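Local coordinates for protein Rik1-associated factor 1 (Schizosaccharomyces pombe, PDB 4O9D) that contributes, as a component of the Clr4 methyltransferase complex, to heterochromatin establishment through specific methylation of histone H3, this chain being its WD-repeat beta-propeller, at residues Y240-Q245 and A284-S289; S244-V249 and V260-T265; M341-P346 and G385-D390; K135-D140 and S184-S189; S189-R194 and D264-K269. All coordinates share one frame; numbering follows the deposited sequence.

Interaction 1 (Y240-Q245 and A284-S289); sequences YMHPSQ and ATISNS
Thr-285 lies against the phenol ring of Tyr-240 in a CH-pi contact: its CB is 4.0 Å from the ring centroid and 7° off the normal, over the middle of one face. Tyr-240 CB presses on Ala-284 O at 3.3 Å, and Ile-286 CG2 packs 3.6 Å from His-242 CD2, which makes this the dense part of the contact. Strands 235-241 and 281-286 are the innermost strands of successive blades of the WD40 propeller; the touching parts run 19° apart, and no backbone hydrogen bond joins them. Near the blade ends the chemistry turns polar. His-242 NE2 sits between Ser-287 O (2.8 Å) and Asn-288 O (3.0 Å), both near the ring plane, yet both bonds are weak, the first bent to 117°. ND1 is held by Ser-244, which helps fix the ring's rotation. On the looser side a water bridges Tyr-240 OH, Ile-286 O and Asn-288 OD1, while ND2 of that asparagine bonds Gly-348 O. Exposed Pro-243 touches lightly, its CG 3.8 Å from Asn-288 OD1.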
# COMPACT_ATOMS: atom_id res chain seq x y z
N TYR A 240 2.73 7.22 -5.49
CA TYR A 240 2.15 6.37 -6.51
C TYR A 240 2.90 6.55 -7.83
O TYR A 240 2.97 7.66 -8.33
CB TYR A 240 0.65 6.69 -6.69
CG TYR A 240 -0.04 5.87 -7.73
CD1 TYR A 240 0.10 6.16 -9.09
CD2 TYR A 240 -0.88 4.82 -7.37
CE1 TYR A 240 -0.57 5.43 -10.06
CE2 TYR A 240 -1.58 4.08 -8.35
CZ TYR A 240 -1.40 4.39 -9.69
OH TYR A 240 -2.04 3.64 -10.66
N MET A 241 3.44 5.46 -8.37
CA MET A 241 4.21 5.49 -9.62
C MET A 241 3.30 5.12 -10.83
O MET A 241 2.61 4.09 -10.81
CB MET A 241 5.40 4.52 -9.52
CG MET A 241 6.24 4.40 -10.81
SD MET A 241 7.26 5.89 -11.10
CE MET A 241 8.48 5.73 -9.79
N HIS A 242 3.29 5.95 -11.86
CA HIS A 242 2.55 5.60 -13.07
C HIS A 242 3.10 4.30 -13.67
O HIS A 242 4.31 4.03 -13.60
CB HIS A 242 2.55 6.73 -14.09
CG HIS A 242 1.52 6.58 -15.15
ND1 HIS A 242 1.81 6.09 -16.41
CD2 HIS A 242 0.19 6.83 -15.14
CE1 HIS A 242 0.70 6.04 -17.13
NE2 HIS A 242 -0.29 6.50 -16.39
N PRO A 243 2.21 3.46 -14.22
CA PRO A 243 2.61 2.17 -14.82
C PRO A 243 3.64 2.33 -15.95
O PRO A 243 4.33 1.38 -16.28
CB PRO A 243 1.29 1.64 -15.43
CG PRO A 243 0.20 2.33 -14.71
CD PRO A 243 0.75 3.69 -14.33
N SER A 244 3.72 3.51 -16.54
CA SER A 244 4.72 3.78 -17.58
C SER A 244 6.05 4.18 -16.95
O SER A 244 7.07 4.29 -17.63
CB SER A 244 4.27 4.92 -18.47
OG SER A 244 4.41 6.15 -17.76
N GLN A 245 6.02 4.41 -15.64
CA GLN A 245 7.17 4.85 -14.85
C GLN A 245 7.81 6.15 -15.37
O GLN A 245 8.97 6.43 -15.08
CB GLN A 245 8.18 3.70 -14.76
CG GLN A 245 7.52 2.34 -14.30
CD GLN A 245 8.50 1.16 -14.24
OE1 GLN A 245 9.70 1.31 -14.45
NE2 GLN A 245 7.97 -0.03 -13.93
N ALA A 284 -3.04 9.33 -3.09
CA ALA A 284 -3.00 10.07 -4.35
C ALA A 284 -2.71 9.09 -5.49
O ALA A 284 -1.95 8.13 -5.29
CB ALA A 284 -1.93 11.14 -4.30
N THR A 285 -3.28 9.33 -6.68
CA THR A 285 -2.93 8.49 -7.84
C THR A 285 -2.74 9.32 -9.11
O THR A 285 -2.95 10.54 -9.12
CB THR A 285 -4.00 7.38 -8.17
OG1 THR A 285 -5.14 7.97 -8.80
CG2 THR A 285 -4.42 6.65 -6.89
N ILE A 286 -2.28 8.65 -10.15
CA ILE A 286 -2.32 9.21 -11.50
C ILE A 286 -3.14 8.25 -12.33
O ILE A 286 -2.95 7.03 -12.20
CB ILE A 286 -0.93 9.24 -12.16
CG1 ILE A 286 0.07 10.06 -11.34
CG2 ILE A 286 -1.05 9.80 -13.57
CD1 ILE A 286 1.53 9.76 -11.70
N SER A 287 -3.97 8.75 -13.23
CA SER A 287 -4.73 7.87 -14.13
C SER A 287 -3.82 7.04 -15.02
O SER A 287 -2.67 7.39 -15.25
CB SER A 287 -5.72 8.67 -15.01
OG SER A 287 -5.03 9.53 -15.91
N ASN A 288 -4.35 5.91 -15.51
CA ASN A 288 -3.62 5.12 -16.48
C ASN A 288 -3.31 5.91 -17.76
O ASN A 288 -2.29 5.66 -18.39
CB ASN A 288 -4.37 3.83 -16.84
CG ASN A 288 -4.42 2.84 -15.67
OD1 ASN A 288 -3.56 2.86 -14.77
ND2 ASN A 288 -5.42 1.96 -15.68
N SER A 289 -4.19 6.84 -18.12
CA SER A 289 -3.98 7.71 -19.29
C SER A 289 -2.79 8.65 -19.07
O SER A 289 -2.19 9.13 -20.03
CB SER A 289 -5.23 8.54 -19.56
OG SER A 289 -5.53 9.38 -18.45
O HOH W 1 -2.39 4.64 -13.09

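Interaction 2 (S244-V249 and V260-T265)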
# COMPACT_ATOMS: atom_id res chain seq x y z
N SER A 244 3.72 3.51 -16.54
CA SER A 244 4.72 3.78 -17.58
C SER A 244 6.05 4.18 -16.95
O SER A 244 7.07 4.29 -17.63
CB SER A 244 4.27 4.92 -18.47
OG SER A 244 4.41 6.15 -17.76
N GLN A 245 6.02 4.41 -15.64
CA GLN A 245 7.17 4.85 -14.85
C GLN A 245 7.81 6.15 -15.37
O GLN A 245 8.97 6.43 -15.08
CB GLN A 245 8.18 3.70 -14.76
CG GLN A 245 7.52 2.34 -14.30
CD GLN A 245 8.50 1.16 -14.24
OE1 GLN A 245 9.70 1.31 -14.45
NE2 GLN A 245 7.97 -0.03 -13.93
N VAL A 246 7.05 6.98 -16.09
CA VAL A 246 7.56 8.29 -16.52
C VAL A 246 7.45 9.33 -15.39
O VAL A 246 8.08 10.39 -15.43
CB VAL A 246 6.82 8.82 -17.80
CG1 VAL A 246 6.88 7.77 -18.93
CG2 VAL A 246 5.37 9.18 -17.48
N GLY A 247 6.64 9.03 -14.38
CA GLY A 247 6.42 9.98 -13.31
C GLY A 247 5.63 9.40 -12.15
O GLY A 247 5.01 8.33 -12.27
N PHE A 248 5.66 10.09 -11.02
CA PHE A 248 4.94 9.64 -9.85
C PHE A 248 4.33 10.83 -9.13
O PHE A 248 4.74 11.97 -9.36
CB PHE A 248 5.83 8.82 -8.91
CG PHE A 248 7.01 9.58 -8.31
CD1 PHE A 248 8.17 9.79 -9.04
CD2 PHE A 248 6.97 9.99 -6.99
CE1 PHE A 248 9.25 10.48 -8.48
CE2 PHE A 248 8.03 10.67 -6.43
CZ PHE A 248 9.19 10.91 -7.17
N VAL A 249 3.31 10.57 -8.31
CA VAL A 249 2.75 11.61 -7.47
C VAL A 249 3.07 11.27 -6.03
O VAL A 249 3.18 10.10 -5.68
CB VAL A 249 1.22 11.78 -7.61
CG1 VAL A 249 0.85 12.48 -8.96
CG2 VAL A 249 0.48 10.42 -7.43
N VAL A 260 -0.67 17.78 -3.38
CA VAL A 260 -0.21 16.68 -4.22
C VAL A 260 0.82 17.19 -5.21
O VAL A 260 0.61 18.21 -5.92
CB VAL A 260 -1.35 16.01 -5.03
CG1 VAL A 260 -0.80 14.78 -5.74
CG2 VAL A 260 -2.53 15.65 -4.14
N TYR A 261 1.93 16.47 -5.28
CA TYR A 261 2.99 16.78 -6.23
C TYR A 261 3.09 15.76 -7.33
O TYR A 261 2.88 14.57 -7.09
CB TYR A 261 4.34 16.85 -5.51
CG TYR A 261 4.33 17.83 -4.38
CD1 TYR A 261 4.64 19.16 -4.60
CD2 TYR A 261 4.01 17.43 -3.09
CE1 TYR A 261 4.63 20.07 -3.56
CE2 TYR A 261 3.99 18.32 -2.04
CZ TYR A 261 4.31 19.65 -2.28
OH TYR A 261 4.27 20.57 -1.26
N TYR A 262 3.42 16.24 -8.53
CA TYR A 262 3.70 15.37 -9.67
C TYR A 262 5.19 15.51 -9.96
O TYR A 262 5.70 16.62 -10.12
CB TYR A 262 2.88 15.73 -10.95
CG TYR A 262 3.33 14.85 -12.09
CD1 TYR A 262 2.87 13.55 -12.20
CD2 TYR A 262 4.31 15.28 -13.00
CE1 TYR A 262 3.32 12.70 -13.21
CE2 TYR A 262 4.77 14.44 -14.02
CZ TYR A 262 4.26 13.15 -14.12
OH TYR A 262 4.71 12.31 -15.12
N LEU A 263 5.90 14.38 -9.97
CA LEU A 263 7.35 14.40 -10.14
C LEU A 263 7.78 13.60 -11.35
O LEU A 263 7.32 12.48 -11.56
CB LEU A 263 8.05 13.83 -8.88
CG LEU A 263 7.78 14.59 -7.58
CD1 LEU A 263 6.71 13.92 -6.72
CD2 LEU A 263 9.09 14.74 -6.78
N ASP A 264 8.67 14.17 -12.15
CA ASP A 264 9.13 13.55 -13.39
C ASP A 264 10.33 12.65 -13.10
O ASP A 264 11.22 13.02 -12.36
CB ASP A 264 9.53 14.64 -14.39
CG ASP A 264 10.04 14.08 -15.70
OD1 ASP A 264 9.20 13.79 -16.57
OD2 ASP A 264 11.28 13.92 -15.85
N THR A 265 10.33 11.47 -13.71
CA THR A 265 11.36 10.46 -13.49
C THR A 265 12.67 10.65 -14.32
O THR A 265 13.62 9.89 -14.16
CB THR A 265 10.75 9.06 -13.72
OG1 THR A 265 9.99 8.69 -12.56
CG2 THR A 265 11.80 8.03 -13.93
O HOH W 2 10.33 5.37 -12.58
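Gly-247 to Val-249 pairs antiparallel with Tyr-262 to Asp-264, the axes of the short strand segments 4.7 Å apart and inclined at 165°. This is the hairpin of strands 247-253 and 258-264, the two middle strands of a four-stranded propeller blade. Phe-248 and Leu-263 form the hydrogen-bonded pair: Leu-263 N reaches Phe-248 O at 2.7 Å, with the return bond from Phe-248 N to Leu-263 O. Past the strand end, Thr-265 N still bonds Val-246 O at 3.0 Å.

The same pair of Phe-248 and Leu-263 also meets through its side chains. Phe-248 CG stands between the backbone N and the carbonyl carbon (chi1 64°), and the ring lies over Leu-263, whose CB is 3.8 Å from the ring centroid, displaced toward the rim. Leu-263 CD1 adds a 3.5 Å contact to Phe-248 CE2. An alanine in place of Phe-248 would probably open a gap over Leu-263 CB and CD1 and leave the leucine's isobutyl group freer to turn.

On the other face of the sheet, Val-249 CG1 touches the edge of the Tyr-262 ring at CD1. Farther along that ring the phenol crosses to Gly-247, where a CB would clash with the hydroxyl: Tyr-262 OH is 3.4 Å from Gly-247 CA.

Interaction 3 (M341-P346 and G385-D390)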
# COMPACT_ATOMS: atom_id res chain seq x y z
N MET A 341 -9.56 3.02 -0.09
CA MET A 341 -9.29 2.29 -1.32
C MET A 341 -9.38 3.25 -2.50
O MET A 341 -10.38 3.95 -2.65
CB MET A 341 -10.32 1.18 -1.51
CG MET A 341 -10.35 0.64 -2.94
SD MET A 341 -11.63 -0.59 -3.21
CE MET A 341 -11.10 -1.20 -4.79
N ALA A 342 -8.35 3.29 -3.34
CA ALA A 342 -8.38 4.16 -4.51
C ALA A 342 -7.43 3.62 -5.57
O ALA A 342 -6.22 3.72 -5.42
CB ALA A 342 -8.00 5.60 -4.13
N GLN A 343 -7.99 3.04 -6.64
CA GLN A 343 -7.17 2.38 -7.67
C GLN A 343 -7.81 2.47 -9.02
O GLN A 343 -9.05 2.37 -9.16
CB GLN A 343 -6.96 0.89 -7.34
CG GLN A 343 -6.02 0.60 -6.18
CD GLN A 343 -5.53 -0.85 -6.14
OE1 GLN A 343 -6.02 -1.70 -6.89
NE2 GLN A 343 -4.56 -1.12 -5.27
N TRP A 344 -6.97 2.61 -10.03
CA TRP A 344 -7.40 2.45 -11.41
C TRP A 344 -7.40 0.98 -11.80
O TRP A 344 -6.48 0.21 -11.49
CB TRP A 344 -6.50 3.26 -12.34
CG TRP A 344 -6.61 4.74 -12.02
CD1 TRP A 344 -5.93 5.41 -11.05
CD2 TRP A 344 -7.46 5.70 -12.66
NE1 TRP A 344 -6.29 6.75 -11.05
CE2 TRP A 344 -7.24 6.94 -12.02
CE3 TRP A 344 -8.40 5.62 -13.70
CZ2 TRP A 344 -7.91 8.09 -12.40
CZ3 TRP A 344 -9.05 6.78 -14.08
CH2 TRP A 344 -8.82 7.99 -13.44
N GLN A 345 -8.51 0.59 -12.43
CA GLN A 345 -8.66 -0.73 -13.01
C GLN A 345 -7.42 -1.08 -13.83
O GLN A 345 -7.11 -0.40 -14.80
CB GLN A 345 -9.88 -0.72 -13.94
CG GLN A 345 -9.85 -1.77 -15.04
CD GLN A 345 -10.71 -2.96 -14.70
OE1 GLN A 345 -11.94 -2.88 -14.71
NE2 GLN A 345 -10.07 -4.08 -14.36
N PRO A 346 -6.70 -2.14 -13.44
CA PRO A 346 -5.54 -2.40 -14.29
C PRO A 346 -5.98 -2.71 -15.72
O PRO A 346 -7.02 -3.34 -15.93
CB PRO A 346 -4.87 -3.61 -13.62
CG PRO A 346 -5.37 -3.57 -12.20
CD PRO A 346 -6.80 -3.10 -12.33
N GLY A 385 -8.57 -2.05 -0.36
CA GLY A 385 -9.07 -2.67 -1.57
C GLY A 385 -8.00 -2.65 -2.65
O GLY A 385 -7.30 -1.66 -2.81
N GLY A 386 -7.88 -3.73 -3.41
CA GLY A 386 -6.81 -3.83 -4.38
C GLY A 386 -7.02 -4.87 -5.47
O GLY A 386 -7.34 -6.03 -5.18
N PHE A 387 -6.82 -4.45 -6.72
CA PHE A 387 -6.84 -5.36 -7.87
C PHE A 387 -5.54 -6.12 -7.98
O PHE A 387 -4.48 -5.60 -7.64
CB PHE A 387 -6.95 -4.55 -9.16
CG PHE A 387 -8.31 -3.96 -9.42
CD1 PHE A 387 -9.32 -4.75 -9.91
CD2 PHE A 387 -8.55 -2.62 -9.19
CE1 PHE A 387 -10.57 -4.21 -10.16
CE2 PHE A 387 -9.80 -2.07 -9.45
CZ PHE A 387 -10.80 -2.87 -9.93
N SER A 388 -5.60 -7.33 -8.52
CA SER A 388 -4.39 -7.98 -8.96
C SER A 388 -3.97 -7.28 -10.25
O SER A 388 -4.82 -6.71 -10.97
CB SER A 388 -4.61 -9.49 -9.19
OG SER A 388 -5.64 -9.71 -10.14
N GLU A 389 -2.68 -7.32 -10.54
CA GLU A 389 -2.14 -6.67 -11.74
C GLU A 389 -2.79 -7.17 -13.03
O GLU A 389 -2.93 -6.40 -13.99
CB GLU A 389 -0.62 -6.84 -11.81
CG GLU A 389 0.15 -5.89 -10.94
CD GLU A 389 1.65 -5.99 -11.16
OE1 GLU A 389 2.32 -4.94 -11.17
OE2 GLU A 389 2.16 -7.13 -11.34
N ASP A 390 -3.18 -8.45 -13.08
CA ASP A 390 -3.82 -8.99 -14.29
C ASP A 390 -5.34 -8.73 -14.31
O ASP A 390 -6.05 -9.22 -15.19
CB ASP A 390 -3.49 -10.48 -14.47
CG ASP A 390 -4.31 -11.39 -13.55
OD1 ASP A 390 -5.08 -10.87 -12.72
OD2 ASP A 390 -4.17 -12.63 -13.64
O HOH W 3 -6.33 1.36 -2.78
O HOH W 4 -3.52 -3.86 -5.49
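Gly-385 takes the thioether of Met-341 against its backbone, with SD 3.7 Å from Gly-385 CA. The methionine arrives as an extended chain, its CG anti to the backbone N (chi1 164°), and a CB on the glycine would collide with the sulfur. Gly-385 O also receives a hydrogen bond from a water that accepts from Ala-342 N. At Gly-386 the carboxamide of Gln-343 passes close to the main chain, OE1 lying 3.4 Å from Gly-386 CA.

Phe-387 carries the centre of the contact. Its N donates to Gln-343 OE1 at 2.9 Å and 167°, the donor tilted from the amide plane, while a second water links Gln-343 NE2 to Phe-387 O. An alanine at Gln-343 would probably leave Phe-387 N without its acceptor and that water without one of its anchors. The same OE1 lies at the ring edge, 3.5 Å from Phe-387 CD2. Over one face comes Pro-346, with CD 3.8 Å from the ring centroid in a CH-pi contact. Pro-346 CG then meets Ser-388 O at 3.4 Å, and Pro-346 CB touches Glu-389 O.

Strands 341-344 and 382-387, belonging to WD repeats 3 and 4, are the inner strands of adjacent blades; behind them, Met-341 and Phe-387 both pack on Val-352 of strand 351-354 and Leu-394 of strand 393-398.

Interaction 4 (K135-D140 and S184-S189); sequences KLALSD and SLIEFS
Lys-135 begins the contact with Ser-184 and Ile-186, and its side chain can be followed outward. CB rests 3.7 Å from Ser-184 O and brushes the CG2 branch of Ile-186. CG, anti to the backbone N (chi1 -150°), comes 4.1 Å from Ile-186 N. The chain then bends and leaves the strand opposite, so that NZ donates to a water at 3.2 Å. That water sits 2.7 Å from Ile-186 O and also close to Leu-136 O. The ammonium forms a salt bridge with Asp-94, whereas Glu-187 OE1 is 5.0 Å from Lys-135 NZ, an opposite charge close by but not in contact.

Farther along, the interface becomes apolar. Ala-137 CB meets Ile-186 CG2 at 3.7 Å and also touches Phe-188 CD2. Phe-188 lays one ring face on Ser-139, whose CB is 3.7 Å from the ring centroid and only 3° off the normal, a centred CH-pi contact. Ala-137 O lies at the ring's edge, near CE2, and Ser-139 OG is bonded to Leu-143 N.

The segments' strand axes run 5° from parallel, with no hydrogen bond across, as between inner strands of successive propeller blades. Ile-186 is backed by Ala-145 and Ala-147 of strand 144-148 and by Val-199 and Ile-201 of strand 198-204, while Leu-185 and Glu-187 turn to strand 235-241 of the next blade.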
# COMPACT_ATOMS: atom_id res chain seq x y z
N LYS A 135 6.76 0.53 5.62
CA LYS A 135 6.51 0.24 4.19
C LYS A 135 7.58 -0.65 3.57
O LYS A 135 8.73 -0.64 4.00
CB LYS A 135 6.44 1.52 3.35
CG LYS A 135 5.52 1.41 2.12
CD LYS A 135 4.04 1.47 2.49
CE LYS A 135 3.16 1.37 1.23
NZ LYS A 135 3.45 0.13 0.42
N LEU A 136 7.18 -1.40 2.55
CA LEU A 136 8.13 -2.18 1.75
C LEU A 136 7.99 -1.86 0.27
O LEU A 136 6.90 -1.57 -0.19
CB LEU A 136 7.86 -3.69 1.90
CG LEU A 136 8.06 -4.27 3.29
CD1 LEU A 136 7.63 -5.76 3.29
CD2 LEU A 136 9.51 -4.10 3.72
N ALA A 137 9.10 -1.94 -0.45
CA ALA A 137 9.11 -1.85 -1.90
C ALA A 137 10.07 -2.90 -2.40
O ALA A 137 10.99 -3.29 -1.66
CB ALA A 137 9.58 -0.49 -2.36
N LEU A 138 9.87 -3.31 -3.66
CA LEU A 138 10.65 -4.39 -4.30
C LEU A 138 11.10 -3.99 -5.71
O LEU A 138 10.28 -3.54 -6.55
CB LEU A 138 9.79 -5.66 -4.34
CG LEU A 138 10.47 -7.00 -4.63
CD1 LEU A 138 11.54 -7.30 -3.59
CD2 LEU A 138 9.43 -8.12 -4.65
N SER A 139 12.38 -4.14 -6.00
CA SER A 139 12.91 -3.73 -7.31
C SER A 139 12.66 -4.81 -8.34
O SER A 139 12.25 -5.92 -8.00
CB SER A 139 14.41 -3.47 -7.22
OG SER A 139 15.13 -4.70 -7.27
N ASP A 140 12.95 -4.49 -9.60
CA ASP A 140 12.82 -5.47 -10.68
C ASP A 140 13.69 -6.69 -10.42
O ASP A 140 13.37 -7.78 -10.88
CB ASP A 140 13.21 -4.87 -12.03
CG ASP A 140 12.23 -3.81 -12.51
OD1 ASP A 140 11.08 -3.75 -11.98
OD2 ASP A 140 12.61 -3.05 -13.43
N SER A 184 8.29 6.67 6.21
CA SER A 184 7.00 5.98 6.14
C SER A 184 6.52 5.57 4.74
O SER A 184 5.52 4.86 4.64
CB SER A 184 5.92 6.84 6.81
OG SER A 184 6.21 7.03 8.19
N LEU A 185 7.19 6.02 3.68
CA LEU A 185 6.82 5.66 2.30
C LEU A 185 8.07 5.29 1.55
O LEU A 185 9.11 5.90 1.78
CB LEU A 185 6.16 6.84 1.59
CG LEU A 185 4.99 7.40 2.41
CD1 LEU A 185 4.59 8.80 1.89
CD2 LEU A 185 3.85 6.43 2.36
N ILE A 186 7.98 4.38 0.59
CA ILE A 186 9.19 3.99 -0.15
C ILE A 186 8.83 3.36 -1.48
O ILE A 186 7.89 2.56 -1.57
CB ILE A 186 10.09 3.07 0.74
CG1 ILE A 186 11.59 3.20 0.38
CG2 ILE A 186 9.63 1.58 0.68
CD1 ILE A 186 12.53 2.71 1.51
N GLU A 187 9.56 3.75 -2.54
CA GLU A 187 9.35 3.18 -3.88
C GLU A 187 10.67 3.15 -4.66
O GLU A 187 11.51 4.06 -4.54
CB GLU A 187 8.33 4.00 -4.70
CG GLU A 187 6.97 4.25 -4.06
CD GLU A 187 5.99 3.07 -4.18
OE1 GLU A 187 5.09 2.97 -3.29
OE2 GLU A 187 6.11 2.28 -5.14
N PHE A 188 10.87 2.14 -5.49
CA PHE A 188 11.94 2.18 -6.46
C PHE A 188 11.55 2.94 -7.72
O PHE A 188 10.37 3.00 -8.07
CB PHE A 188 12.32 0.76 -6.86
CG PHE A 188 13.14 0.02 -5.82
CD1 PHE A 188 14.51 0.24 -5.72
CD2 PHE A 188 12.54 -0.88 -4.96
CE1 PHE A 188 15.29 -0.45 -4.75
CE2 PHE A 188 13.31 -1.57 -4.00
CZ PHE A 188 14.69 -1.35 -3.92
N SER A 189 12.54 3.46 -8.44
CA SER A 189 12.27 4.17 -9.68
C SER A 189 13.42 3.97 -10.68
O SER A 189 14.59 4.13 -10.31
CB SER A 189 12.08 5.66 -9.37
OG SER A 189 11.85 6.42 -10.54
O HOH W 5 5.85 0.73 -1.54

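Interaction 5 (S189-R194 and D264-K269)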
# COMPACT_ATOMS: atom_id res chain seq x y z
N SER A 189 12.54 3.46 -8.44
CA SER A 189 12.27 4.17 -9.68
C SER A 189 13.42 3.97 -10.68
O SER A 189 14.59 4.13 -10.31
CB SER A 189 12.08 5.66 -9.37
OG SER A 189 11.85 6.42 -10.54
N ASN A 190 13.09 3.63 -11.93
CA ASN A 190 14.12 3.49 -12.98
C ASN A 190 13.64 3.80 -14.40
O ASN A 190 14.29 3.43 -15.38
CB ASN A 190 14.81 2.11 -12.96
CG ASN A 190 13.87 0.96 -13.29
OD1 ASN A 190 12.80 1.13 -13.89
ND2 ASN A 190 14.28 -0.25 -12.91
N PHE A 191 12.52 4.50 -14.52
CA PHE A 191 12.08 5.00 -15.83
C PHE A 191 11.95 3.83 -16.81
O PHE A 191 12.52 3.83 -17.90
CB PHE A 191 13.07 6.07 -16.32
CG PHE A 191 12.65 6.79 -17.58
CD1 PHE A 191 11.33 7.15 -17.79
CD2 PHE A 191 13.60 7.12 -18.55
CE1 PHE A 191 10.94 7.82 -18.96
CE2 PHE A 191 13.22 7.80 -19.72
CZ PHE A 191 11.89 8.15 -19.92
N LEU A 192 11.19 2.83 -16.36
CA LEU A 192 10.90 1.60 -17.09
C LEU A 192 12.17 0.92 -17.57
O LEU A 192 12.26 0.50 -18.72
CB LEU A 192 9.96 1.86 -18.28
CG LEU A 192 9.12 0.66 -18.76
CD1 LEU A 192 8.24 0.13 -17.63
CD2 LEU A 192 8.24 1.01 -19.97
N GLY A 193 13.17 0.81 -16.69
CA GLY A 193 14.39 0.09 -17.04
C GLY A 193 15.39 0.85 -17.91
O GLY A 193 16.46 0.32 -18.25
N ARG A 194 15.08 2.10 -18.25
CA ARG A 194 15.99 2.90 -19.06
C ARG A 194 17.07 3.66 -18.29
O ARG A 194 17.97 4.23 -18.91
CB ARG A 194 15.20 3.88 -19.94
CG ARG A 194 14.27 3.19 -20.94
CD ARG A 194 13.49 4.21 -21.75
NE ARG A 194 12.37 4.67 -20.97
CZ ARG A 194 11.09 4.46 -21.24
NH1 ARG A 194 10.70 3.82 -22.35
NH2 ARG A 194 10.19 4.91 -20.39
N ASP A 264 8.67 14.17 -12.15
CA ASP A 264 9.13 13.55 -13.39
C ASP A 264 10.33 12.65 -13.10
O ASP A 264 11.22 13.02 -12.36
CB ASP A 264 9.53 14.64 -14.39
CG ASP A 264 10.04 14.08 -15.70
OD1 ASP A 264 9.20 13.79 -16.57
OD2 ASP A 264 11.28 13.92 -15.85
N THR A 265 10.33 11.47 -13.71
CA THR A 265 11.36 10.46 -13.49
C THR A 265 12.67 10.65 -14.32
O THR A 265 13.62 9.89 -14.16
CB THR A 265 10.75 9.06 -13.72
OG1 THR A 265 9.99 8.69 -12.56
CG2 THR A 265 11.80 8.03 -13.93
N ARG A 266 12.74 11.63 -15.20
CA ARG A 266 14.00 11.89 -15.93
C ARG A 266 14.80 12.92 -15.15
O ARG A 266 15.96 12.69 -14.77
CB ARG A 266 13.72 12.41 -17.35
CG ARG A 266 13.09 11.38 -18.27
CD ARG A 266 12.43 12.03 -19.47
NE ARG A 266 11.27 12.81 -19.05
CZ ARG A 266 10.75 13.84 -19.72
NH1 ARG A 266 11.29 14.24 -20.88
NH2 ARG A 266 9.69 14.47 -19.24
N MET A 267 14.15 14.05 -14.88
CA MET A 267 14.74 15.14 -14.13
C MET A 267 14.75 14.86 -12.62
O MET A 267 15.52 15.46 -11.89
CB MET A 267 13.95 16.43 -14.40
CG MET A 267 13.71 16.73 -15.88
SD MET A 267 15.25 16.78 -16.83
CE MET A 267 15.79 18.46 -16.48
N TYR A 268 13.91 13.93 -12.15
CA TYR A 268 13.58 13.84 -10.73
C TYR A 268 13.40 15.23 -10.17
O TYR A 268 14.16 15.68 -9.31
CB TYR A 268 14.64 13.07 -9.93
CG TYR A 268 14.56 11.59 -10.19
CD1 TYR A 268 13.52 10.85 -9.67
CD2 TYR A 268 15.49 10.96 -11.01
CE1 TYR A 268 13.42 9.49 -9.92
CE2 TYR A 268 15.39 9.61 -11.27
CZ TYR A 268 14.37 8.88 -10.73
OH TYR A 268 14.27 7.54 -10.99
N LYS A 269 12.39 15.91 -10.69
CA LYS A 269 12.07 17.26 -10.29
C LYS A 269 10.56 17.36 -10.07
O LYS A 269 9.79 16.64 -10.72
CB LYS A 269 12.52 18.20 -11.40
CG LYS A 269 12.06 19.65 -11.27
CD LYS A 269 13.09 20.57 -11.91
CE LYS A 269 12.45 21.77 -12.60
NZ LYS A 269 13.12 22.07 -13.91
O HOH W 2 10.33 5.37 -12.58
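Phe-191 is sandwiched between two arginine chains: Arg-266 CG stands 3.8 Å above one ring face, and NE of Arg-194, from the ring's own segment, stands 3.4 Å above the opposite one. Both are offset toward the rim, and the Arg-266 guanidinium is inclined 29° to the ring. Its CG makes the CH-pi contact, while NH2 forms a salt bridge with Asp-264 OD1 at 2.8 Å. Thr-265 CG2 fits closely against Phe-191 CB at 3.3 Å.

Deeper in, the hydroxyls of Ser-189 and Tyr-268 share a hydrogen bond, OG to OH 2.7 Å, with Ser-189 OG near the plane of the ring. OG is anti to the backbone N (chi1 178°) and also bonds a water that accepts from Phe-191 N. That makes two partners for this buried hydroxyl.

The segments lie in inter-strand loops, with a type I' turn from Phe-191 to Arg-194, and an Asx turn at Asp-264 with a G1 bulge at Tyr-268 and Lys-269; their contact joins two neighbouring propeller blades.

How the interactions relate
Interactions 1, 3 and 4 are the same kind of joint, inner strand against inner strand of adjacent blades, without backbone pairing and bound by side chains and waters. Their centres lie about 14, 11 and 10 Å from the centre of the chain; interaction 3 is the more buried, and interactions 1 and 4 are partly buried. Interaction 2, also buried, differs: it is regular antiparallel pairing within one blade, sharing Ser-244 and Gln-245 with interaction 1. Interaction 5, its centre about 21 Å from that of the chain, joins surface loops and relies on hydroxyls and an aromatic ring between arginine chains. It shares Asp-264, Thr-265 and a water with interaction 2, and Ser-189 with interaction 4. Trp-344 NE1 to Thr-285 OG1, 2.8 Å, connects interactions 3 and 1.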